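Local coordinates for protein tumor necrosis factor receptor superfamily member 16 (Rattus norvegicus, PDB 4F42) that probably relays neurotrophin signals inside the cell through the death domain of the low-affinity nerve growth factor receptor p75NTR, at residues 14-20 and 49-53; 2-8 and 59-65; 23-27 and 39-43. One frame throughout, in Å; residues are numbered along the deposited sequence.

Contact 1 (14-20 and 49-53); sequences EEVEKLL and VRALL. With MNB (5-mercapto-2-nitro-benzoic acid), chain B.
Arg-50 sets out with CG anti to its own N and bends at chi3, which turns its guanidinium back toward Glu-14 and Glu-17; both glutamates hold CG anti to their carbonyl carbon and run extended beyond it, one turn apart on helix 10-19. Glu-17 is gripped side-on: NE of Arg-50 reaches OE2 of Glu-17 at 3.2 Å by the straighter bond (163°), and NH2 of Arg-50 reaches OE1 of Glu-17, on its syn lone pair, at 3.0 Å. The two planes are nonetheless turned 52° apart. NH2 of Arg-50 also lies 2.8 Å from OE1 of Glu-14, a salt bridge whose hydrogen bond is weak, and a water ties that same oxygen to NH1. C4 of the MNB ring lies over one guanidinium face, toward its rim, and the nitro oxygen O8 of MNB is 3.2 Å from Lys-18 N. Deeper in, CG1 of Val-49 packs on CB of Leu-20 at 3.7 Å, while CD1 of Leu-20 meets CD1 of Leu-53; Leu-28 and Leu-71 extend this apolar layer. Two helices whose short segments run at 117° to each other thus enclose part of the helical death-domain core, with a salt-bridge network at its rim forming one wall of an MNB pocket.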
loop_
_atom_site.group_PDB
_atom_site.type_symbol
_atom_site.label_atom_id
_atom_site.label_comp_id
_atom_site.label_asym_id
_atom_site.label_seq_id
_atom_site.Cartn_x
_atom_site.Cartn_y
_atom_site.Cartn_z
ATOM N N GLU A 14 6.115 -7.667 -3.481
ATOM C CA GLU A 14 7.143 -6.884 -4.166
ATOM C C GLU A 14 6.679 -6.273 -5.511
ATOM O O GLU A 14 7.211 -5.251 -5.939
ATOM C CB GLU A 14 8.468 -7.660 -4.278
ATOM C CG GLU A 14 9.179 -7.814 -2.907
ATOM C CD GLU A 14 10.597 -8.405 -2.986
ATOM O OE1 GLU A 14 11.464 -7.990 -2.178
ATOM O OE2 GLU A 14 10.842 -9.289 -3.844
ATOM N N GLU A 15 5.677 -6.878 -6.156
ATOM C CA GLU A 15 5.040 -6.258 -7.325
ATOM C C GLU A 15 4.242 -5.021 -6.890
ATOM O O GLU A 15 4.398 -3.935 -7.448
ATOM C CB GLU A 15 4.123 -7.246 -8.061
ATOM C CG GLU A 15 4.833 -8.375 -8.825
ATOM C CD GLU A 15 3.896 -9.564 -9.136
ATOM O OE1 GLU A 15 2.660 -9.343 -9.309
ATOM O OE2 GLU A 15 4.398 -10.719 -9.202
ATOM N N VAL A 16 3.397 -5.198 -5.880
ATOM C CA VAL A 16 2.653 -4.100 -5.265
ATOM C C VAL A 16 3.599 -2.946 -4.891
ATOM O O VAL A 16 3.371 -1.801 -5.291
ATOM C CB VAL A 16 1.848 -4.593 -4.028
ATOM C CG1 VAL A 16 1.210 -3.437 -3.292
ATOM C CG2 VAL A 16 0.791 -5.606 -4.447
ATOM N N GLU A 17 4.667 -3.265 -4.158
ATOM C CA GLU A 17 5.660 -2.274 -3.720
ATOM C C GLU A 17 6.305 -1.520 -4.882
ATOM O O GLU A 17 6.517 -0.311 -4.803
ATOM C CB GLU A 17 6.756 -2.945 -2.890
ATOM C CG GLU A 17 6.368 -3.236 -1.454
ATOM C CD GLU A 17 7.343 -4.173 -0.766
ATOM O OE1 GLU A 17 8.506 -4.246 -1.200
ATOM O OE2 GLU A 17 6.944 -4.841 0.210
ATOM N N LYS A 18 6.622 -2.246 -5.951
ATOM C CA LYS A 18 7.244 -1.667 -7.138
ATOM C C LYS A 18 6.337 -0.616 -7.764
ATOM O O LYS A 18 6.802 0.433 -8.173
ATOM C CB LYS A 18 7.577 -2.755 -8.160
ATOM C CG LYS A 18 8.550 -2.319 -9.260
ATOM C CD LYS A 18 10.003 -2.622 -8.887
ATOM C CE LYS A 18 10.956 -2.349 -10.054
ATOM N NZ LYS A 18 10.887 -3.407 -11.110
ATOM N N LEU A 19 5.042 -0.902 -7.813
ATOM C CA LEU A 19 4.073 -0.019 -8.461
ATOM C C LEU A 19 3.769 1.217 -7.633
ATOM O O LEU A 19 3.280 2.221 -8.164
ATOM C CB LEU A 19 2.778 -0.784 -8.793
ATOM C CG LEU A 19 2.909 -1.795 -9.936
ATOM C CD1 LEU A 19 1.723 -2.742 -9.952
ATOM C CD2 LEU A 19 3.077 -1.098 -11.289
ATOM N N LEU A 20 4.060 1.134 -6.335
ATOM C CA LEU A 20 3.832 2.245 -5.412
ATOM C C LEU A 20 5.074 3.119 -5.199
ATOM O O LEU A 20 5.112 3.945 -4.281
ATOM C CB LEU A 20 3.281 1.733 -4.080
ATOM C CG LEU A 20 1.979 0.927 -4.142
ATOM C CD1 LEU A 20 1.650 0.323 -2.780
ATOM C CD2 LEU A 20 0.836 1.770 -4.661
ATOM N N VAL A 49 7.658 2.213 1.511
ATOM C CA VAL A 49 6.434 1.526 1.086
ATOM C C VAL A 49 6.214 0.246 1.897
ATOM O O VAL A 49 5.155 0.052 2.487
ATOM C CB VAL A 49 6.434 1.164 -0.429
ATOM C CG1 VAL A 49 5.016 0.920 -0.892
ATOM C CG2 VAL A 49 7.081 2.272 -1.275
ATOM N N ARG A 50 7.226 -0.617 1.927
ATOM C CA ARG A 50 7.153 -1.866 2.680
ATOM C C ARG A 50 6.857 -1.632 4.168
ATOM O O ARG A 50 6.037 -2.336 4.763
ATOM C CB ARG A 50 8.446 -2.657 2.517
ATOM C CG ARG A 50 8.497 -3.940 3.329
ATOM C CD ARG A 50 9.752 -4.710 3.002
ATOM N NE ARG A 50 9.798 -5.106 1.594
ATOM C CZ ARG A 50 10.825 -5.725 1.012
ATOM N NH1 ARG A 50 11.923 -6.025 1.710
ATOM N NH2 ARG A 50 10.751 -6.046 -0.280
ATOM N N ALA A 51 7.533 -0.642 4.750
ATOM C CA ALA A 51 7.318 -0.254 6.148
ATOM C C ALA A 51 5.877 0.210 6.405
ATOM O O ALA A 51 5.283 -0.158 7.414
ATOM C CB ALA A 51 8.324 0.830 6.565
ATOM N N LEU A 52 5.324 0.990 5.479
ATOM C CA LEU A 52 3.964 1.503 5.591
ATOM C C LEU A 52 2.959 0.373 5.580
ATOM O O LEU A 52 2.104 0.286 6.455
ATOM C CB LEU A 52 3.645 2.468 4.448
ATOM C CG LEU A 52 2.169 2.882 4.370
ATOM C CD1 LEU A 52 1.923 4.131 5.185
ATOM C CD2 LEU A 52 1.755 3.092 2.923
ATOM N N LEU A 53 3.072 -0.491 4.579
ATOM C CA LEU A 53 2.163 -1.602 4.382
ATOM C C LEU A 53 2.261 -2.674 5.464
ATOM O O LEU A 53 1.271 -3.332 5.759
ATOM C CB LEU A 53 2.378 -2.197 2.986
ATOM C CG LEU A 53 2.069 -1.210 1.842
ATOM C CD1 LEU A 53 2.577 -1.726 0.516
ATOM C CD2 LEU A 53 0.573 -0.867 1.766
HETATM C C6 MNB B . 12.563 -0.649 -2.767
HETATM C C1 MNB B . 11.756 -1.222 -3.745
HETATM C C2 MNB B . 11.105 -2.553 -3.489
HETATM C C3 MNB B . 11.346 -3.162 -2.255
HETATM C C4 MNB B . 12.165 -2.541 -1.312
HETATM C C5 MNB B . 12.764 -1.304 -1.559
HETATM S S5 MNB B . 13.771 -0.597 -0.383
HETATM C C10 MNB B . 11.588 -0.451 -5.017
HETATM O O12 MNB B . 12.000 -0.944 -6.087
HETATM O O11 MNB B . 11.053 0.678 -4.966
HETATM N N7 MNB B . 10.270 -3.213 -4.432
HETATM O O9 MNB B . 10.051 -4.425 -4.361
HETATM O O8 MNB B . 9.752 -2.590 -5.342
HETATM O O HOH W 1 13.598 -7.552 -0.495
#

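Contact 2 (2-8 and 59-65); sequences GNLYSSL and QDSATLD. With MNB (5-mercapto-2-nitro-benzoic acid), chain C.
Leu-4 and Thr-63 form a single backbone bridge, their CA atoms 4.0 Å apart, flanked by two hydrogen bonds: Leu-64 N meets Asn-3 O almost head-on (2.8 Å, 163°), and Tyr-5 N reaches Ala-62 O (2.9 Å) in the carbonyl plane, on a lone pair.

The side chains divide along the bridge. CD2 of Leu-4 lies 3.5 Å from Asp-60 O and near Asp-60 OD1, whereas Tyr-5, with CG anti to its N (chi1 177°), leaves only CB near Ala-62 O and carries its ring away to Val-16, Leu-53 and Trp-56. The two methyls of Leu-64 work separately: CD1 of Leu-64 meets CD1 of Leu-8 at 4.0 Å, the side chains crossing at about a right angle, while CD2 of Leu-64 lies 3.5 Å from C2 of the MNB ring. Asn-3 lies alongside Leu-64, pointing the same way, with ND2 near CD2. CD2 of Leu-8 approaches the nitro oxygen O8 of the same ligand.

Ala-62, centre of an inverse gamma turn, also accepts a hydrogen bond on its O from a water that in turn receives one from Ser-6 N. At the start of helix 64-73, Thr-63 is the N-cap, its OG1 bonded to Ala-66 N, and its CB rests against Asn-3 O. Gly-2 N stands 2.8 Å from Asp-65 OD2. The chemistry implies a junction fixed chiefly by main-chain bonds: peptide groups join the N-terminal segment to the beginning of the helix, while Leu-64 offers its methyls to the MNB ring and Leu-8 its methyls to the nitro group.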
loop_
_atom_site.group_PDB
_atom_site.type_symbol
_atom_site.label_atom_id
_atom_site.label_comp_id
_atom_site.label_asym_id
_atom_site.label_seq_id
_atom_site.Cartn_x
_atom_site.Cartn_y
_atom_site.Cartn_z
ATOM N N GLY A 2 -11.357 -10.440 1.398
ATOM C CA GLY A 2 -11.152 -11.734 2.117
ATOM C C GLY A 2 -9.714 -11.957 2.576
ATOM O O GLY A 2 -9.448 -12.198 3.773
ATOM N N ASN A 3 -8.781 -11.884 1.629
ATOM C CA ASN A 3 -7.388 -12.162 1.935
ATOM C C ASN A 3 -6.669 -10.956 2.533
ATOM O O ASN A 3 -6.714 -9.861 1.973
ATOM C CB ASN A 3 -6.626 -12.760 0.726
ATOM C CG ASN A 3 -7.050 -12.166 -0.632
ATOM O OD1 ASN A 3 -8.086 -11.504 -0.764
ATOM N ND2 ASN A 3 -6.238 -12.430 -1.657
ATOM N N LEU A 4 -6.045 -11.168 3.693
ATOM C CA LEU A 4 -5.187 -10.167 4.316
ATOM C C LEU A 4 -4.034 -9.852 3.382
ATOM O O LEU A 4 -3.458 -10.759 2.776
ATOM C CB LEU A 4 -4.625 -10.667 5.652
ATOM C CG LEU A 4 -5.508 -10.825 6.893
ATOM C CD1 LEU A 4 -4.698 -11.458 8.021
ATOM C CD2 LEU A 4 -6.122 -9.503 7.358
ATOM N N TYR A 5 -3.701 -8.573 3.263
ATOM C CA TYR A 5 -2.534 -8.169 2.492
ATOM C C TYR A 5 -1.267 -8.895 2.979
ATOM O O TYR A 5 -0.520 -9.443 2.177
ATOM C CB TYR A 5 -2.334 -6.646 2.520
ATOM C CG TYR A 5 -1.079 -6.246 1.780
ATOM C CD1 TYR A 5 -1.089 -6.079 0.393
ATOM C CD2 TYR A 5 0.136 -6.093 2.455
ATOM C CE1 TYR A 5 0.067 -5.751 -0.298
ATOM C CE2 TYR A 5 1.300 -5.766 1.768
ATOM C CZ TYR A 5 1.259 -5.594 0.397
ATOM O OH TYR A 5 2.412 -5.274 -0.284
ATOM N N SER A 6 -1.054 -8.901 4.294
ATOM C CA SER A 6 0.144 -9.477 4.911
ATOM C C SER A 6 0.380 -10.957 4.612
ATOM O O SER A 6 1.485 -11.448 4.800
ATOM C CB SER A 6 0.123 -9.254 6.435
ATOM O OG SER A 6 -0.898 -10.012 7.073
ATOM N N SER A 7 -0.658 -11.657 4.153
ATOM C CA SER A 7 -0.592 -13.091 3.851
ATOM C C SER A 7 -0.147 -13.392 2.428
ATOM O O SER A 7 0.188 -14.533 2.113
ATOM C CB SER A 7 -1.954 -13.747 4.089
ATOM O OG SER A 7 -2.313 -13.669 5.457
ATOM N N LEU A 8 -0.167 -12.381 1.564
ATOM C CA LEU A 8 0.300 -12.544 0.192
ATOM C C LEU A 8 1.760 -12.997 0.159
ATOM O O LEU A 8 2.540 -12.654 1.047
ATOM C CB LEU A 8 0.123 -11.246 -0.600
ATOM C CG LEU A 8 -1.309 -10.735 -0.799
ATOM C CD1 LEU A 8 -1.296 -9.319 -1.378
ATOM C CD2 LEU A 8 -2.127 -11.689 -1.671
ATOM N N GLN A 59 -3.472 -4.435 11.040
ATOM C CA GLN A 59 -4.909 -4.463 11.360
ATOM C C GLN A 59 -5.605 -5.642 10.690
ATOM O O GLN A 59 -5.081 -6.225 9.735
ATOM C CB GLN A 59 -5.598 -3.173 10.923
ATOM C CG GLN A 59 -4.817 -1.897 11.187
ATOM C CD GLN A 59 -5.088 -0.831 10.134
ATOM O OE1 GLN A 59 -5.464 -1.142 8.996
ATOM N NE2 GLN A 59 -4.895 0.433 10.506
ATOM N N ASP A 60 -6.798 -5.982 11.178
ATOM C CA ASP A 60 -7.540 -7.112 10.621
ATOM C C ASP A 60 -8.350 -6.743 9.378
ATOM O O ASP A 60 -8.775 -7.617 8.620
ATOM C CB ASP A 60 -8.444 -7.750 11.676
ATOM C CG ASP A 60 -8.490 -9.270 11.558
ATOM O OD1 ASP A 60 -7.560 -9.856 10.935
ATOM O OD2 ASP A 60 -9.453 -9.878 12.093
ATOM N N SER A 61 -8.557 -5.446 9.179
ATOM C CA SER A 61 -9.276 -4.949 8.015
ATOM C C SER A 61 -8.330 -4.553 6.867
ATOM O O SER A 61 -8.750 -3.924 5.892
ATOM C CB SER A 61 -10.125 -3.748 8.425
ATOM O OG SER A 61 -9.309 -2.799 9.089
ATOM N N ALA A 62 -7.056 -4.917 7.000
ATOM C CA ALA A 62 -6.062 -4.658 5.970
ATOM C C ALA A 62 -6.029 -5.795 4.952
ATOM O O ALA A 62 -5.076 -6.572 4.900
ATOM C CB ALA A 62 -4.695 -4.436 6.592
ATOM N N THR A 63 -7.085 -5.878 4.146
ATOM C CA THR A 63 -7.203 -6.884 3.099
ATOM C C THR A 63 -6.649 -6.361 1.781
ATOM O O THR A 63 -6.523 -5.151 1.582
ATOM C CB THR A 63 -8.678 -7.269 2.863
ATOM O OG1 THR A 63 -9.444 -6.082 2.608
ATOM C CG2 THR A 63 -9.262 -8.006 4.079
ATOM N N LEU A 64 -6.347 -7.273 0.866
ATOM C CA LEU A 64 -5.996 -6.886 -0.494
ATOM C C LEU A 64 -7.063 -5.990 -1.132
ATOM O O LEU A 64 -6.730 -4.976 -1.748
ATOM C CB LEU A 64 -5.733 -8.110 -1.369
ATOM C CG LEU A 64 -5.340 -7.833 -2.828
ATOM C CD1 LEU A 64 -4.073 -6.973 -2.958
ATOM C CD2 LEU A 64 -5.190 -9.123 -3.586
ATOM N N ASP A 65 -8.333 -6.355 -0.969
ATOM C CA ASP A 65 -9.431 -5.592 -1.559
ATOM C C ASP A 65 -9.562 -4.179 -0.987
ATOM O O ASP A 65 -9.873 -3.242 -1.717
ATOM C CB ASP A 65 -10.765 -6.358 -1.532
ATOM C CG ASP A 65 -11.063 -7.011 -0.194
ATOM O OD1 ASP A 65 -11.900 -6.482 0.565
ATOM O OD2 ASP A 65 -10.483 -8.077 0.093
HETATM C C6 MNB C . -5.301 -10.268 -7.695
HETATM C C1 MNB C . -4.139 -10.500 -6.963
HETATM C C2 MNB C . -3.319 -9.328 -6.504
HETATM C C3 MNB C . -3.760 -8.043 -6.819
HETATM C C4 MNB C . -4.924 -7.871 -7.550
HETATM C C5 MNB C . -5.681 -8.958 -7.982
HETATM S S5 MNB C . -7.093 -8.648 -8.865
HETATM C C10 MNB C . -3.743 -11.919 -6.676
HETATM O O12 MNB C . -3.063 -12.509 -7.536
HETATM O O11 MNB C . -4.092 -12.480 -5.612
HETATM N N7 MNB C . -2.136 -9.458 -5.752
HETATM O O9 MNB C . -1.391 -8.503 -5.602
HETATM O O8 MNB C . -1.838 -10.512 -5.214
HETATM O O HOH W 2 -2.787 -7.300 6.160
#

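Contact 3 (23-27 and 39-43); sequences DTWRH and IDSFT
Ile-39 points toward helix 24-32, and its CG2 methyl touches two flat groups, the indole of Trp-25 and the guanidinium of Arg-26. Ile-39 CG2 meets the indole at Trp-25 CZ3, at 3.7 Å, as the two side chains slide past each other in opposite directions. Against Arg-26, Ile-39 CG2 sits over the centre of one guanidinium face, 3.9 Å from Arg-26 CZ. The other branch of Ile-39 runs to the helix backbone, where CD1 touches Arg-26 O.

Trp-25 takes CG between its N and its carbonyl carbon (chi1 71°), which sends the six-membered ring to the 39-43 segment. CG of Arg-26 lies over the centre of one face of the indole. CG2 of Thr-43 comes to the edge of the Trp-25 ring in its plane, 3.9 Å from CH2, the two side chains crossing at about a right angle; Ile-39 O lies near the same plane. CB of Phe-42 adds a contact at CZ3, while its ring turns off to Ala-51 and Leu-52 of helix 48-56.

The bend at chi3 brings the Arg-26 guanidinium round to Asp-40. NH2 of Arg-26 gives OD1 of Asp-40 a strong, fairly straight bond of 2.7 Å (160°), lying in the guanidinium plane but 29° out of the carboxylate plane on the syn side; NH1 adds a weak one to the same oxygen. At another part of the guanidinium edge stands CG2 of Thr-43, 3.6 Å from NH1 of Arg-26. The bond from Thr-43 OG1 to Asp-40 O, which also accepts from Thr-43 N, is consistent with fixing the rotation that places this methyl. The chemistry is that of apolar packing joined to a salt bridge: Arg-26 lends its face to a methyl and its edge to a carboxylate, so one side chain serves both the hydrophobic packing and the charge pairing between the two helices.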
loop_
_atom_site.group_PDB
_atom_site.type_symbol
_atom_site.label_atom_id
_atom_site.label_comp_id
_atom_site.label_asym_id
_atom_site.label_seq_id
_atom_site.Cartn_x
_atom_site.Cartn_y
_atom_site.Cartn_z
ATOM N N ASP A 23 6.229 8.785 -5.329
ATOM C CA ASP A 23 5.386 9.320 -4.261
ATOM C C ASP A 23 4.025 8.633 -4.126
ATOM O O ASP A 23 3.227 9.006 -3.265
ATOM C CB ASP A 23 5.196 10.829 -4.430
ATOM C CG ASP A 23 6.518 11.590 -4.425
ATOM O OD1 ASP A 23 7.235 11.563 -3.392
ATOM O OD2 ASP A 23 6.828 12.217 -5.468
ATOM N N THR A 24 3.764 7.628 -4.951
ATOM C CA THR A 24 2.464 6.955 -4.936
ATOM C C THR A 24 2.111 6.388 -3.550
ATOM O O THR A 24 0.952 6.456 -3.123
ATOM C CB THR A 24 2.374 5.870 -6.028
ATOM O OG1 THR A 24 2.898 6.388 -7.258
ATOM C CG2 THR A 24 0.936 5.464 -6.253
ATOM N N TRP A 25 3.112 5.865 -2.839
ATOM C CA TRP A 25 2.895 5.322 -1.494
ATOM C C TRP A 25 2.401 6.396 -0.521
ATOM O O TRP A 25 1.564 6.121 0.344
ATOM C CB TRP A 25 4.154 4.626 -0.960
ATOM C CG TRP A 25 5.282 5.549 -0.613
ATOM C CD1 TRP A 25 6.202 6.073 -1.471
ATOM C CD2 TRP A 25 5.608 6.063 0.688
ATOM N NE1 TRP A 25 7.081 6.876 -0.791
ATOM C CE2 TRP A 25 6.743 6.884 0.537
ATOM C CE3 TRP A 25 5.054 5.901 1.966
ATOM C CZ2 TRP A 25 7.335 7.547 1.615
ATOM C CZ3 TRP A 25 5.639 6.564 3.034
ATOM C CH2 TRP A 25 6.766 7.378 2.851
ATOM N N ARG A 26 2.915 7.616 -0.676
ATOM C CA ARG A 26 2.441 8.762 0.113
ATOM C C ARG A 26 0.964 9.074 -0.164
ATOM O O ARG A 26 0.181 9.267 0.762
ATOM C CB ARG A 26 3.319 9.996 -0.129
ATOM C CG ARG A 26 4.817 9.758 0.127
ATOM C CD ARG A 26 5.638 11.036 -0.009
ATOM N NE ARG A 26 5.143 12.047 0.926
ATOM C CZ ARG A 26 5.696 12.331 2.106
ATOM N NH1 ARG A 26 6.802 11.705 2.507
ATOM N NH2 ARG A 26 5.145 13.254 2.881
ATOM N N HIS A 27 0.585 9.099 -1.437
ATOM C CA HIS A 27 -0.801 9.368 -1.829
ATOM C C HIS A 27 -1.720 8.294 -1.248
ATOM O O HIS A 27 -2.766 8.601 -0.671
ATOM C CB HIS A 27 -0.937 9.446 -3.361
ATOM C CG HIS A 27 0.121 10.283 -4.023
ATOM N ND1 HIS A 27 0.628 9.993 -5.271
ATOM C CD2 HIS A 27 0.783 11.387 -3.597
ATOM C CE1 HIS A 27 1.543 10.893 -5.592
ATOM N NE2 HIS A 27 1.653 11.750 -4.594
ATOM N N ILE A 39 3.276 9.771 7.818
ATOM C CA ILE A 39 3.862 9.364 6.528
ATOM C C ILE A 39 5.353 9.702 6.471
ATOM O O ILE A 39 6.176 8.842 6.155
ATOM C CB ILE A 39 3.131 10.012 5.319
ATOM C CG1 ILE A 39 1.640 9.676 5.356
ATOM C CG2 ILE A 39 3.752 9.558 4.004
ATOM C CD1 ILE A 39 0.810 10.337 4.274
ATOM N N ASP A 40 5.694 10.951 6.781
ATOM C CA ASP A 40 7.088 11.386 6.835
ATOM C C ASP A 40 7.943 10.497 7.750
ATOM O O ASP A 40 9.123 10.318 7.489
ATOM C CB ASP A 40 7.202 12.849 7.295
ATOM C CG ASP A 40 6.709 13.850 6.252
ATOM O OD1 ASP A 40 6.678 13.526 5.040
ATOM O OD2 ASP A 40 6.359 14.982 6.660
ATOM N N SER A 41 7.348 9.931 8.800
ATOM C CA SER A 41 8.068 9.038 9.705
ATOM C C SER A 41 8.581 7.772 9.015
ATOM O O SER A 41 9.548 7.158 9.491
ATOM C CB SER A 41 7.202 8.658 10.906
ATOM O OG SER A 41 6.462 7.467 10.663
ATOM N N PHE A 42 7.946 7.378 7.906
ATOM C CA PHE A 42 8.327 6.138 7.208
ATOM C C PHE A 42 9.470 6.373 6.246
ATOM O O PHE A 42 10.085 5.423 5.766
ATOM C CB PHE A 42 7.141 5.502 6.465
ATOM C CG PHE A 42 6.130 4.848 7.369
ATOM C CD1 PHE A 42 6.426 3.663 8.029
ATOM C CD2 PHE A 42 4.875 5.411 7.547
ATOM C CE1 PHE A 42 5.489 3.055 8.881
ATOM C CE2 PHE A 42 3.931 4.807 8.382
ATOM C CZ PHE A 42 4.241 3.633 9.052
ATOM N N THR A 43 9.756 7.641 5.966
ATOM C CA THR A 43 10.842 7.994 5.060
ATOM C C THR A 43 12.205 7.663 5.665
ATOM O O THR A 43 13.205 7.619 4.956
ATOM C CB THR A 43 10.812 9.483 4.657
ATOM O OG1 THR A 43 11.130 10.306 5.790
ATOM C CG2 THR A 43 9.443 9.862 4.091
#

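The three contacts are nested along the chain: 23-27 with 39-43 lies inside the loop closed by contact 1, which lies inside that closed by contact 2. Contact 1 touches both others. Toward contact 2, the OH of Tyr-5 lies 3.6 Å from Leu-53 CD1 and 3.7 Å from Val-16 CG1; toward contact 3, Trp-25 CB lies 3.5 Å from Leu-20 O, and Phe-42 CE2 3.8 Å from Leu-52 CD1. Contacts 2 and 3 do not meet, their nearest atoms being about 10 Å apart, on opposite sides of the chain's centre. One MNB sits at contact 1; the other lies beside contact 2 and also touches Val-16.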